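Local coordinates for protein hookworm platelet inhibitor 1 (PDB 4TPV) that inhibits platelet aggregation and adhesion, possibly by binding the integrins glycoprotein IIb/IIIa and alpha-2/beta-1, as a secreted CAP-superfamily protein of the dog hookworm, at residues L22-R27 against M39-Y44. Residues are numbered along the deposited sequence; the frame is centred on the assembly and turned at random.
Sequences LHNGYR and MRTMVY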
# COMPACT_ATOMS: atom_id res chain seq x y z
N LEU A 22 -6.05 5.82 3.47
CA LEU A 22 -6.40 4.53 4.06
C LEU A 22 -5.14 3.71 4.34
O LEU A 22 -4.93 3.21 5.45
CB LEU A 22 -7.34 3.76 3.15
CG LEU A 22 -8.12 2.63 3.80
CD1 LEU A 22 -9.06 3.22 4.86
CD2 LEU A 22 -8.90 1.90 2.72
N HIS A 23 -4.25 3.63 3.35
CA HIS A 23 -2.99 2.90 3.54
C HIS A 23 -2.13 3.50 4.66
O HIS A 23 -1.58 2.78 5.49
CB HIS A 23 -2.17 2.89 2.25
CG HIS A 23 -2.59 1.84 1.27
ND1 HIS A 23 -3.71 1.96 0.47
CD2 HIS A 23 -2.02 0.65 0.93
CE1 HIS A 23 -3.82 0.88 -0.29
NE2 HIS A 23 -2.81 0.08 -0.03
N ASN A 24 -2.00 4.82 4.68
CA ASN A 24 -1.19 5.42 5.72
C ASN A 24 -1.79 5.22 7.12
O ASN A 24 -1.06 4.98 8.07
CB ASN A 24 -0.96 6.89 5.41
CG ASN A 24 0.14 7.09 4.39
OD1 ASN A 24 1.09 6.31 4.35
ND2 ASN A 24 0.04 8.14 3.59
N GLY A 25 -3.12 5.28 7.24
CA GLY A 25 -3.77 4.95 8.50
C GLY A 25 -3.52 3.51 8.94
O GLY A 25 -3.33 3.23 10.13
N TYR A 26 -3.55 2.58 7.97
CA TYR A 26 -3.21 1.20 8.26
C TYR A 26 -1.77 1.10 8.74
O TYR A 26 -1.45 0.39 9.68
CB TYR A 26 -3.36 0.31 7.03
CG TYR A 26 -4.77 0.10 6.50
CD1 TYR A 26 -5.87 0.25 7.31
CD2 TYR A 26 -4.97 -0.29 5.18
CE1 TYR A 26 -7.15 0.04 6.81
CE2 TYR A 26 -6.23 -0.49 4.68
CZ TYR A 26 -7.32 -0.33 5.51
OH TYR A 26 -8.58 -0.53 5.00
N ARG A 27 -0.89 1.82 8.07
CA ARG A 27 0.53 1.74 8.42
C ARG A 27 0.84 2.40 9.78
O ARG A 27 1.68 1.92 10.54
CB ARG A 27 1.38 2.35 7.27
CG ARG A 27 1.32 1.52 6.00
CD ARG A 27 1.90 2.25 4.78
NE ARG A 27 3.34 2.49 4.92
CZ ARG A 27 4.28 1.57 4.65
NH1 ARG A 27 3.92 0.36 4.23
NH2 ARG A 27 5.57 1.86 4.84
N MET A 39 8.72 2.64 9.51
CA MET A 39 7.58 2.53 8.60
C MET A 39 7.46 3.82 7.82
O MET A 39 7.24 4.87 8.40
CB MET A 39 6.29 2.24 9.36
CG MET A 39 5.10 2.01 8.44
SD MET A 39 5.01 0.35 7.77
CE MET A 39 4.59 -0.65 9.20
N ARG A 40 7.60 3.75 6.50
CA ARG A 40 7.50 4.96 5.67
C ARG A 40 6.06 5.42 5.40
O ARG A 40 5.13 4.63 5.25
CB ARG A 40 8.21 4.73 4.33
CG ARG A 40 9.74 4.55 4.52
CD ARG A 40 10.55 4.77 3.25
NE ARG A 40 10.55 6.19 2.87
CZ ARG A 40 11.49 6.76 2.12
NH1 ARG A 40 12.51 6.05 1.68
NH2 ARG A 40 11.40 8.05 1.82
N THR A 41 5.91 6.73 5.31
CA THR A 41 4.69 7.33 4.79
C THR A 41 4.61 7.00 3.32
O THR A 41 5.59 7.18 2.59
CB THR A 41 4.68 8.84 4.97
OG1 THR A 41 4.91 9.16 6.34
CG2 THR A 41 3.33 9.43 4.54
N MET A 42 3.45 6.52 2.88
CA MET A 42 3.22 6.38 1.44
C MET A 42 2.74 7.65 0.78
O MET A 42 1.94 8.41 1.34
CB MET A 42 2.20 5.29 1.14
CG MET A 42 2.72 3.88 1.33
SD MET A 42 1.43 2.66 0.95
CE MET A 42 2.43 1.16 0.96
N VAL A 43 3.22 7.86 -0.44
CA VAL A 43 2.77 8.96 -1.28
C VAL A 43 2.17 8.37 -2.55
O VAL A 43 2.68 7.38 -3.06
CB VAL A 43 3.94 9.91 -1.62
CG1 VAL A 43 3.51 10.93 -2.68
CG2 VAL A 43 4.47 10.56 -0.36
N TYR A 44 1.09 8.96 -3.06
CA TYR A 44 0.52 8.44 -4.30
C TYR A 44 1.52 8.65 -5.46
O TYR A 44 2.23 9.64 -5.50
CB TYR A 44 -0.81 9.11 -4.63
CG TYR A 44 -1.63 8.25 -5.57
CD1 TYR A 44 -2.34 7.16 -5.08
CD2 TYR A 44 -1.65 8.50 -6.95
CE1 TYR A 44 -3.07 6.35 -5.92
CE2 TYR A 44 -2.37 7.69 -7.80
CZ TYR A 44 -3.08 6.62 -7.28
OH TYR A 44 -3.80 5.79 -8.10
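The guanidinium of Arg27 slots between two methionines, with Met39 SD over one face, displaced toward the rim and 3.3 Å from Arg27 NH2, and Met42 CG over the other. Met39 curls back to reach it, because its chain bends about CB-CG and CG-SD (chi2 81°, chi3 70°), whereas Met42 runs extended beyond CG and crosses the arginine chain at about a right angle, Met42 CE lying 3.7 Å from Arg27 NH1. At the edge of the group, Arg27 NE and NH2 both close on the carbonyl oxygen of Arg40, each at 2.8 Å. NE meets it nearly along the C=O axis and NH2 on a lone pair, and this side-on grip, almost in the guanidinium plane, fixes the rotation of the group. The bend of the arginine chain at chi3 helps turn that edge to the backbone of 39-44. Arg27 NH1 bonds in turn to the carbonyls of Met112 and Trp114, joining helix 107-113 and the residues after it to the same cation.

One helical turn earlier, the amide of Asn24 reads the backbone of Met42 at both ends: OD1 accepts from Met42 N (2.8 Å), and ND2 donates to Met42 O (3.0 Å) with an N-H...O angle of 167°. Both bonds lie on carbonyl lone pairs, so the amide brackets the N-H and C=O of one residue. Toward the preceding residue of the helix, Met42 SD rests obliquely against His23, 3.8 Å from its CB; the imidazole itself is held by Phe19 O and Tyr137 OH.

Helix 13-34 of the CAP domain thus secures the segment leading into edge strand 43-44 through side chains bonded to main chain. The carbonyls gathered round buried Arg27 probably stabilise its positive charge without a carboxylate partner across this contact, while the Met39 sulfur lays a polarisable atom over one face.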